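Local coordinates for putative Oleoyl-[acyl-carrier protein] thioesterase (Lactobacillus plantarum, PDB 2OWN) that probably hydrolyses the thioester of oleoyl-acyl carrier protein, releasing the free fatty acid, as a tandem double-hotdog acyl-ACP thioesterase, at residues 63-68 and 207-212; 95-100 and 114-119. One frame throughout, in Å; residues are numbered along the deposited sequence.

Interaction 1: residues 63-68 and 207-212; sequences WVVTQY and VRYENE. With SO4 (sulfate ion), chain O.
Two hotdog domains meet edge to edge where strand 61-72 of the N-terminal one pairs antiparallel with strand 200-209 of the C-terminal one. Tyr-68 and Val-207 form a hydrogen-bonded pair: Val-207 N reaches Tyr-68 O at 2.8 Å in the carbonyl plane, whereas Tyr-68 N lies above the plane of the Val-207 carbonyl. Two residues on, Tyr-209 N donates to Thr-66 O at 2.9 Å with an N-H...O angle of 177°. Thr-66 and Gln-67 both face Ile-116 of the next strand, a classic beta bulge. Gln-67 and Arg-208 share the sheet face where a sulfate ion, probably from the crystallisation liquor, has bound. Arg-208 bends at chi2 (-73°), and Gln-67, extended beyond CG, lays its amide on the guanidinium, the planes 20° apart, with OE1 over its centre, 3.2 Å from Arg-208 CZ. This is a stack, with angles too poor for hydrogen bonds; Gln-67 NE2 grips sulfate O3 at 2.8 Å while Arg-208 NH2 holds O1 weakly. On the opposite face, Tyr-209 OH meets the Tyr-68 ring edge, 3.3 Å from Tyr-68 CD2. Such pairing, continuing one domain's sheet into the next, is characteristic of double-hotdog thioesterases.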
ATOM      1  N   TRP B  63       0.220   9.756 -20.869  1.00 42.41           N
ATOM      2  CA  TRP B  63       1.299  10.424 -20.121  1.00 41.17           C
ATOM      3  C   TRP B  63       2.182   9.376 -19.425  1.00 41.24           C
ATOM      4  O   TRP B  63       1.658   8.434 -18.817  1.00 41.29           O
ATOM      5  CB  TRP B  63       0.771  11.422 -19.084  1.00 40.63           C
ATOM      6  CG  TRP B  63       0.099  12.622 -19.655  1.00 37.95           C
ATOM      7  CD1 TRP B  63      -1.241  12.862 -19.728  1.00 38.13           C
ATOM      8  CD2 TRP B  63       0.746  13.753 -20.242  1.00 39.15           C
ATOM      9  NE1 TRP B  63      -1.476  14.084 -20.311  1.00 38.09           N
ATOM     10  CE2 TRP B  63      -0.277  14.658 -20.644  1.00 38.10           C
ATOM     11  CE3 TRP B  63       2.098  14.100 -20.468  1.00 38.33           C
ATOM     12  CZ2 TRP B  63       0.007  15.902 -21.271  1.00 39.87           C
ATOM     13  CZ3 TRP B  63       2.395  15.348 -21.092  1.00 38.77           C
ATOM     14  CH2 TRP B  63       1.344  16.231 -21.486  1.00 39.10           C
ATOM     15  N   VAL B  64       3.502   9.541 -19.565  1.00 40.59           N
ATOM     16  CA  VAL B  64       4.524   8.657 -18.978  1.00 40.22           C
ATOM     17  C   VAL B  64       5.578   9.536 -18.303  1.00 38.49           C
ATOM     18  O   VAL B  64       6.251  10.295 -19.003  1.00 38.47           O
ATOM     19  CB  VAL B  64       5.179   7.770 -20.085  1.00 40.16           C
ATOM     20  CG1 VAL B  64       6.327   6.898 -19.536  1.00 41.43           C
ATOM     21  CG2 VAL B  64       4.125   6.893 -20.759  1.00 41.69           C
ATOM     22  N   VAL B  65       5.685   9.460 -16.964  1.00 37.78           N
ATOM     23  CA  VAL B  65       6.681  10.252 -16.204  1.00 36.83           C
ATOM     24  C   VAL B  65       8.074   9.647 -16.449  1.00 36.11           C
ATOM     25  O   VAL B  65       8.262   8.430 -16.306  1.00 37.18           O
ATOM     26  CB  VAL B  65       6.387  10.404 -14.658  1.00 36.51           C
ATOM     27  CG1 VAL B  65       6.385   9.080 -13.909  1.00 34.67           C
ATOM     28  CG2 VAL B  65       7.378  11.383 -14.010  1.00 36.64           C
ATOM     29  N   THR B  66       8.997  10.504 -16.886  1.00 35.89           N
ATOM     30  CA  THR B  66      10.392  10.159 -17.165  1.00 36.38           C
ATOM     31  C   THR B  66      11.327  10.548 -16.014  1.00 35.74           C
ATOM     32  O   THR B  66      12.315   9.838 -15.790  1.00 34.95           O
ATOM     33  CB  THR B  66      10.895  10.821 -18.477  1.00 36.68           C
ATOM     34  OG1 THR B  66      10.790  12.249 -18.387  1.00 39.43           O
ATOM     35  CG2 THR B  66      10.084  10.332 -19.670  1.00 37.37           C
ATOM     36  N   GLN B  67      11.019  11.652 -15.302  1.00 36.01           N
ATOM     37  CA  GLN B  67      11.837  12.176 -14.205  1.00 35.95           C
ATOM     38  C   GLN B  67      11.074  12.723 -12.988  1.00 35.98           C
ATOM     39  O   GLN B  67       9.955  13.210 -13.144  1.00 35.95           O
ATOM     40  CB  GLN B  67      12.664  13.363 -14.721  1.00 35.51           C
ATOM     41  CG  GLN B  67      13.402  13.167 -16.057  1.00 38.44           C
ATOM     42  CD  GLN B  67      14.304  14.320 -16.453  1.00 37.10           C
ATOM     43  OE1 GLN B  67      14.569  15.240 -15.676  1.00 41.87           O
ATOM     44  NE2 GLN B  67      14.792  14.264 -17.684  1.00 37.06           N
ATOM     45  N   TYR B  68      11.707  12.626 -11.805  1.00 34.82           N
ATOM     46  CA  TYR B  68      11.239  13.206 -10.521  1.00 34.41           C
ATOM     47  C   TYR B  68      12.439  13.778  -9.733  1.00 34.69           C
ATOM     48  O   TYR B  68      13.504  13.166  -9.717  1.00 33.30           O
ATOM     49  CB  TYR B  68      10.535  12.245  -9.541  1.00 35.48           C
ATOM     50  CG  TYR B  68       9.118  11.854  -9.830  1.00 34.23           C
ATOM     51  CD1 TYR B  68       8.076  12.807  -9.733  1.00 35.54           C
ATOM     52  CD2 TYR B  68       8.764  10.507 -10.042  1.00 35.98           C
ATOM     53  CE1 TYR B  68       6.707  12.441  -9.953  1.00 31.97           C
ATOM     54  CE2 TYR B  68       7.400  10.118 -10.257  1.00 33.84           C
ATOM     55  CZ  TYR B  68       6.378  11.094 -10.211  1.00 35.73           C
ATOM     56  OH  TYR B  68       5.058  10.732 -10.429  1.00 35.29           O
ATOM     57  N   VAL B 207      14.907  10.727  -9.445  1.00 31.30           N
ATOM     58  CA  VAL B 207      14.511   9.486 -10.137  1.00 31.00           C
ATOM     59  C   VAL B 207      14.543   9.689 -11.653  1.00 31.62           C
ATOM     60  O   VAL B 207      14.148  10.746 -12.122  1.00 31.67           O
ATOM     61  CB  VAL B 207      13.076   9.020  -9.746  1.00 31.44           C
ATOM     62  CG1 VAL B 207      12.786   7.623 -10.306  1.00 31.35           C
ATOM     63  CG2 VAL B 207      12.887   8.988  -8.237  1.00 30.49           C
ATOM     64  N   ARG B 208      15.043   8.685 -12.380  1.00 32.53           N
ATOM     65  CA  ARG B 208      15.075   8.636 -13.854  1.00 33.94           C
ATOM     66  C   ARG B 208      14.493   7.278 -14.246  1.00 33.78           C
ATOM     67  O   ARG B 208      15.031   6.268 -13.795  1.00 32.99           O
ATOM     68  CB  ARG B 208      16.497   8.775 -14.403  1.00 34.82           C
ATOM     69  CG  ARG B 208      17.127  10.153 -14.276  1.00 37.67           C
ATOM     70  CD  ARG B 208      16.520  11.138 -15.239  1.00 44.45           C
ATOM     71  NE  ARG B 208      17.168  12.455 -15.175  1.00 47.99           N
ATOM     72  CZ  ARG B 208      16.894  13.441 -14.305  1.00 47.72           C
ATOM     73  NH1 ARG B 208      15.963  13.325 -13.342  1.00 48.90           N
ATOM     74  NH2 ARG B 208      17.581  14.586 -14.386  1.00 46.38           N
ATOM     75  N   TYR B 209      13.403   7.259 -15.027  1.00 33.75           N
ATOM     76  CA  TYR B 209      12.765   6.021 -15.508  1.00 34.60           C
ATOM     77  C   TYR B 209      13.247   5.825 -16.933  1.00 34.47           C
ATOM     78  O   TYR B 209      12.959   6.667 -17.783  1.00 34.92           O
ATOM     79  CB  TYR B 209      11.243   6.102 -15.459  1.00 35.31           C
ATOM     80  CG  TYR B 209      10.699   6.387 -14.081  1.00 36.60           C
ATOM     81  CD1 TYR B 209      10.509   5.352 -13.133  1.00 37.12           C
ATOM     82  CD2 TYR B 209      10.350   7.703 -13.710  1.00 35.50           C
ATOM     83  CE1 TYR B 209       9.982   5.636 -11.826  1.00 37.07           C
ATOM     84  CE2 TYR B 209       9.826   8.000 -12.432  1.00 38.47           C
ATOM     85  CZ  TYR B 209       9.648   6.971 -11.491  1.00 37.94           C
ATOM     86  OH  TYR B 209       9.140   7.284 -10.259  1.00 38.62           O
ATOM     87  N   GLU B 210      14.007   4.752 -17.178  1.00 35.81           N
ATOM     88  CA  GLU B 210      14.552   4.426 -18.509  1.00 36.43           C
ATOM     89  C   GLU B 210      13.642   3.455 -19.271  1.00 37.31           C
ATOM     90  O   GLU B 210      13.321   3.707 -20.438  1.00 38.25           O
ATOM     91  CB  GLU B 210      15.970   3.843 -18.440  1.00 37.22           C
ATOM     92  CG  GLU B 210      17.097   4.763 -17.892  1.00 39.86           C
ATOM     93  CD  GLU B 210      17.157   4.936 -16.374  1.00 42.02           C
ATOM     94  OE1 GLU B 210      16.384   4.296 -15.638  1.00 49.95           O
ATOM     95  OE2 GLU B 210      18.031   5.699 -15.906  1.00 44.10           O
ATOM     96  N   ASN B 211      13.265   2.355 -18.608  1.00 36.64           N
ATOM     97  CA  ASN B 211      12.410   1.284 -19.152  1.00 37.01           C
ATOM     98  C   ASN B 211      11.355   0.821 -18.142  1.00 37.09           C
ATOM     99  O   ASN B 211      11.676   0.646 -16.964  1.00 36.50           O
ATOM    100  CB  ASN B 211      13.277   0.083 -19.555  1.00 36.99           C
ATOM    101  CG  ASN B 211      14.162   0.366 -20.766  1.00 38.29           C
ATOM    102  OD1 ASN B 211      13.670   0.729 -21.837  1.00 39.33           O
ATOM    103  ND2 ASN B 211      15.462   0.131 -20.622  1.00 36.76           N
ATOM    104  N   GLU B 212      10.118   0.614 -18.610  1.00 37.77           N
ATOM    105  CA  GLU B 212       9.011   0.141 -17.758  1.00 38.97           C
ATOM    106  C   GLU B 212       9.181  -1.352 -17.449  1.00 38.84           C
ATOM    107  O   GLU B 212       9.665  -2.114 -18.297  1.00 40.17           O
ATOM    108  CB  GLU B 212       7.642   0.376 -18.403  1.00 39.76           C
ATOM    109  CG  GLU B 212       7.301   1.843 -18.635  1.00 44.21           C
TER
HETATM  110  S   SO4 O 262      18.200  14.870 -18.677  1.00 72.84           S
HETATM  111  O1  SO4 O 262      18.797  15.310 -17.428  1.00 70.34           O
HETATM  112  O2  SO4 O 262      17.994  13.426 -18.615  1.00 73.56           O
HETATM  113  O3  SO4 O 262      16.924  15.557 -18.851  1.00 72.62           O
HETATM  114  O4  SO4 O 262      19.066  15.205 -19.802  1.00 71.46           O
HETATM  115  O   HOH W   1      14.511   9.113 -18.032  1.00 48.45           O
HETATM  116  O   HOH W   2      15.592  14.867 -10.394  1.00 47.53           O

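Interaction 2: residues 95-100 and 114-119; sequences FAYREF and TSIWVM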
ATOM      1  N   PHE B  95       8.224  17.463 -24.013  1.00 35.30           N
ATOM      2  CA  PHE B  95       8.230  17.363 -22.527  1.00 35.71           C
ATOM      3  C   PHE B  95       7.272  18.333 -21.807  1.00 34.98           C
ATOM      4  O   PHE B  95       7.133  19.485 -22.228  1.00 35.25           O
ATOM      5  CB  PHE B  95       9.656  17.588 -21.992  1.00 35.93           C
ATOM      6  CG  PHE B  95      10.687  16.707 -22.641  1.00 35.77           C
ATOM      7  CD1 PHE B  95      10.883  15.386 -22.195  1.00 38.52           C
ATOM      8  CD2 PHE B  95      11.455  17.187 -23.725  1.00 38.59           C
ATOM      9  CE1 PHE B  95      11.851  14.532 -22.817  1.00 39.74           C
ATOM     10  CE2 PHE B  95      12.433  16.356 -24.364  1.00 39.83           C
ATOM     11  CZ  PHE B  95      12.631  15.019 -23.903  1.00 37.30           C
ATOM     12  N   ALA B  96       6.627  17.841 -20.736  1.00 34.62           N
ATOM     13  CA  ALA B  96       5.685  18.588 -19.879  1.00 33.76           C
ATOM     14  C   ALA B  96       6.278  18.690 -18.467  1.00 33.14           C
ATOM     15  O   ALA B  96       6.686  17.670 -17.917  1.00 31.71           O
ATOM     16  CB  ALA B  96       4.344  17.886 -19.833  1.00 33.33           C
ATOM     17  N   TYR B  97       6.303  19.903 -17.897  1.00 33.07           N
ATOM     18  CA  TYR B  97       6.843  20.197 -16.550  1.00 32.22           C
ATOM     19  C   TYR B  97       5.689  20.311 -15.534  1.00 32.43           C
ATOM     20  O   TYR B  97       4.880  21.234 -15.648  1.00 31.57           O
ATOM     21  CB  TYR B  97       7.695  21.475 -16.602  1.00 31.16           C
ATOM     22  CG  TYR B  97       8.309  21.907 -15.283  1.00 30.25           C
ATOM     23  CD1 TYR B  97       9.293  21.109 -14.650  1.00 28.80           C
ATOM     24  CD2 TYR B  97       7.956  23.142 -14.677  1.00 28.13           C
ATOM     25  CE1 TYR B  97       9.892  21.511 -13.410  1.00 25.57           C
ATOM     26  CE2 TYR B  97       8.551  23.561 -13.441  1.00 29.24           C
ATOM     27  CZ  TYR B  97       9.515  22.736 -12.816  1.00 27.87           C
ATOM     28  OH  TYR B  97      10.083  23.139 -11.634  1.00 28.52           O
ATOM     29  N   ARG B  98       5.640  19.387 -14.558  1.00 33.34           N
ATOM     30  CA  ARG B  98       4.597  19.334 -13.513  1.00 32.72           C
ATOM     31  C   ARG B  98       5.190  19.431 -12.099  1.00 32.62           C
ATOM     32  O   ARG B  98       6.100  18.662 -11.752  1.00 31.81           O
ATOM     33  CB  ARG B  98       3.779  18.059 -13.692  1.00 32.71           C
ATOM     34  CG  ARG B  98       2.633  17.830 -12.681  1.00 32.56           C
ATOM     35  CD  ARG B  98       1.680  16.726 -13.146  1.00 34.96           C
ATOM     36  NE  ARG B  98       0.797  17.250 -14.193  1.00 33.98           N
ATOM     37  CZ  ARG B  98      -0.430  17.770 -14.028  1.00 37.64           C
ATOM     38  NH1 ARG B  98      -1.042  17.843 -12.834  1.00 39.13           N
ATOM     39  NH2 ARG B  98      -1.078  18.219 -15.108  1.00 35.05           N
ATOM     40  N   GLU B  99       4.640  20.359 -11.301  1.00 31.85           N
ATOM     41  CA  GLU B  99       5.041  20.625  -9.913  1.00 31.50           C
ATOM     42  C   GLU B  99       3.973  20.168  -8.907  1.00 31.20           C
ATOM     43  O   GLU B  99       2.771  20.216  -9.216  1.00 30.27           O
ATOM     44  CB  GLU B  99       5.314  22.107  -9.715  1.00 31.61           C
ATOM     45  CG  GLU B  99       6.567  22.599 -10.411  1.00 34.35           C
ATOM     46  CD  GLU B  99       6.734  24.076 -10.233  1.00 30.71           C
ATOM     47  OE1 GLU B  99       6.168  24.860 -11.022  1.00 42.21           O
ATOM     48  OE2 GLU B  99       7.503  24.475  -9.347  1.00 42.71           O
ATOM     49  N   PHE B 100       4.432  19.745  -7.718  1.00 30.82           N
ATOM     50  CA  PHE B 100       3.564  19.295  -6.602  1.00 30.73           C
ATOM     51  C   PHE B 100       4.102  19.845  -5.273  1.00 31.48           C
ATOM     52  O   PHE B 100       5.326  19.890  -5.095  1.00 34.37           O
ATOM     53  CB  PHE B 100       3.510  17.768  -6.417  1.00 30.93           C
ATOM     54  CG  PHE B 100       3.306  16.963  -7.674  1.00 31.05           C
ATOM     55  CD1 PHE B 100       4.383  16.760  -8.566  1.00 32.86           C
ATOM     56  CD2 PHE B 100       2.095  16.279  -7.916  1.00 33.05           C
ATOM     57  CE1 PHE B 100       4.234  15.975  -9.735  1.00 31.94           C
ATOM     58  CE2 PHE B 100       1.939  15.473  -9.091  1.00 32.40           C
ATOM     59  CZ  PHE B 100       3.013  15.323  -9.998  1.00 32.64           C
ATOM     60  N   THR B 114       9.162  18.149  -8.327  1.00 30.48           N
ATOM     61  CA  THR B 114       9.228  18.640  -9.713  1.00 30.72           C
ATOM     62  C   THR B 114       9.318  17.363 -10.562  1.00 29.56           C
ATOM     63  O   THR B 114       9.837  16.338 -10.087  1.00 30.07           O
ATOM     64  CB  THR B 114      10.394  19.620  -9.995  1.00 31.58           C
ATOM     65  OG1 THR B 114      11.660  18.983  -9.801  1.00 31.52           O
ATOM     66  CG2 THR B 114      10.291  20.843  -9.101  1.00 34.85           C
ATOM     67  N   SER B 115       8.804  17.419 -11.791  1.00 30.41           N
ATOM     68  CA  SER B 115       8.802  16.259 -12.699  1.00 30.84           C
ATOM     69  C   SER B 115       8.692  16.586 -14.183  1.00 31.11           C
ATOM     70  O   SER B 115       8.237  17.668 -14.539  1.00 30.19           O
ATOM     71  CB  SER B 115       7.629  15.349 -12.327  1.00 31.32           C
ATOM     72  OG  SER B 115       6.416  16.068 -12.425  1.00 33.38           O
ATOM     73  N   ILE B 116       9.089  15.607 -15.008  1.00 32.11           N
ATOM     74  CA  ILE B 116       9.047  15.660 -16.475  1.00 32.41           C
ATOM     75  C   ILE B 116       8.191  14.473 -16.963  1.00 33.14           C
ATOM     76  O   ILE B 116       8.373  13.346 -16.482  1.00 32.59           O
ATOM     77  CB  ILE B 116      10.462  15.638 -17.116  1.00 32.24           C
ATOM     78  CG1 ILE B 116      11.329  16.811 -16.626  1.00 31.87           C
ATOM     79  CG2 ILE B 116      10.382  15.687 -18.656  1.00 30.10           C
ATOM     80  CD1 ILE B 116      10.827  18.206 -16.992  1.00 34.51           C
ATOM     81  N   TRP B 117       7.273  14.753 -17.900  1.00 34.84           N
ATOM     82  CA  TRP B 117       6.355  13.774 -18.503  1.00 36.27           C
ATOM     83  C   TRP B 117       6.402  13.851 -20.038  1.00 37.55           C
ATOM     84  O   TRP B 117       6.556  14.946 -20.588  1.00 37.77           O
ATOM     85  CB  TRP B 117       4.927  14.051 -18.045  1.00 36.84           C
ATOM     86  CG  TRP B 117       4.669  13.946 -16.570  1.00 37.55           C
ATOM     87  CD1 TRP B 117       4.974  14.874 -15.613  1.00 38.07           C
ATOM     88  CD2 TRP B 117       3.980  12.887 -15.895  1.00 37.67           C
ATOM     89  NE1 TRP B 117       4.558  14.438 -14.378  1.00 36.58           N
ATOM     90  CE2 TRP B 117       3.936  13.230 -14.513  1.00 38.10           C
ATOM     91  CE3 TRP B 117       3.404  11.665 -16.315  1.00 38.25           C
ATOM     92  CZ2 TRP B 117       3.340  12.393 -13.531  1.00 36.26           C
ATOM     93  CZ3 TRP B 117       2.794  10.819 -15.338  1.00 37.46           C
ATOM     94  CH2 TRP B 117       2.774  11.199 -13.956  1.00 38.90           C
ATOM     95  N   VAL B 118       6.232  12.700 -20.700  1.00 39.69           N
ATOM     96  CA  VAL B 118       6.221  12.562 -22.180  1.00 41.77           C
ATOM     97  C   VAL B 118       5.000  11.744 -22.653  1.00 44.58           C
ATOM     98  O   VAL B 118       4.523  10.873 -21.907  1.00 43.08           O
ATOM     99  CB  VAL B 118       7.530  11.915 -22.709  1.00 41.80           C
ATOM    100  CG1 VAL B 118       8.719  12.809 -22.404  1.00 41.19           C
ATOM    101  CG2 VAL B 118       7.752  10.511 -22.133  1.00 39.29           C
HETATM  102  N   MSE B 119       4.506  12.028 -23.871  1.00 48.01           N
HETATM  103  CA  MSE B 119       3.358  11.296 -24.442  1.00 51.48           C
HETATM  104  C   MSE B 119       3.858  10.105 -25.263  1.00 53.41           C
HETATM  105  O   MSE B 119       4.542  10.303 -26.276  1.00 53.26           O
HETATM  106  CB  MSE B 119       2.440  12.167 -25.293  1.00 51.67           C
HETATM  107  CG  MSE B 119       1.916  13.393 -24.577  1.00 53.30           C
HETATM  108 SE   MSE B 119       0.189  13.956 -25.278  0.75 54.69          SE
HETATM  109  CE  MSE B 119      -0.859  12.572 -24.405  1.00 56.22           C
TER
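Within the N-terminal hotdog domain, strands 95-103 and 109-121 form one antiparallel beta hairpin, and Arg-98 can be followed outward from it. Its CB lies 3.5 Å from Ser-115 OG and also touches Trp-117 NE1. CG, anti to the backbone N (chi1 180°), is still 4.2 Å from Ser-115 OG, and CD again passes Trp-117 NE1, at 3.9 Å. The chain then bends at chi3 (-77°), leaving the guanidinium nearly perpendicular to the indole. NE makes a weak bond to an unidentified ligand, NH1 a weak one to Gln-45 of helix 31-48, and the group forms a cation-pi contact with Tyr-138. The backbone gives a reciprocal pair of bonds between Ala-96 and Trp-117, and Arg-98 N donates to Ser-115 O from above the carbonyl plane. At Ser-115, chi1 of 59° tucks OG back between the two backbone arms, where it donates to Arg-98 O at 2.7 Å and accepts a bent bond from Trp-117 NE1 at 3.2 Å. An alanine here would probably cost Arg-98 O and the indole N-H the partner that hydroxyl gives them. On the other face, Tyr-97 OH touches Thr-114 CG2, and Phe-95 CD1 sits 3.4 Å from Val-118 CG1.

Both contacts are antiparallel strand pairings, and they are joined directly, because strand 61-72 of interaction 1 pairs with strand 109-121 of interaction 2, with probable backbone hydrogen bonds from Val-64 N to Val-118 O and from Thr-66 N to Ile-116 O, each 2.9 Å. Their centres lie about 10 Å apart. Interaction 2 closes a short hairpin inside the N-terminal domain and is mostly buried; its polar side chains bond largely within the protein, for example Glu-99 to Ser-89 and Tyr-112, though Arg-98 NE also meets an unidentified ligand. Interaction 1 bridges the two domains and is only partly buried: waters bond to its backbone carbonyls, and a sulfate meets Gln-67 and, weakly, Arg-208.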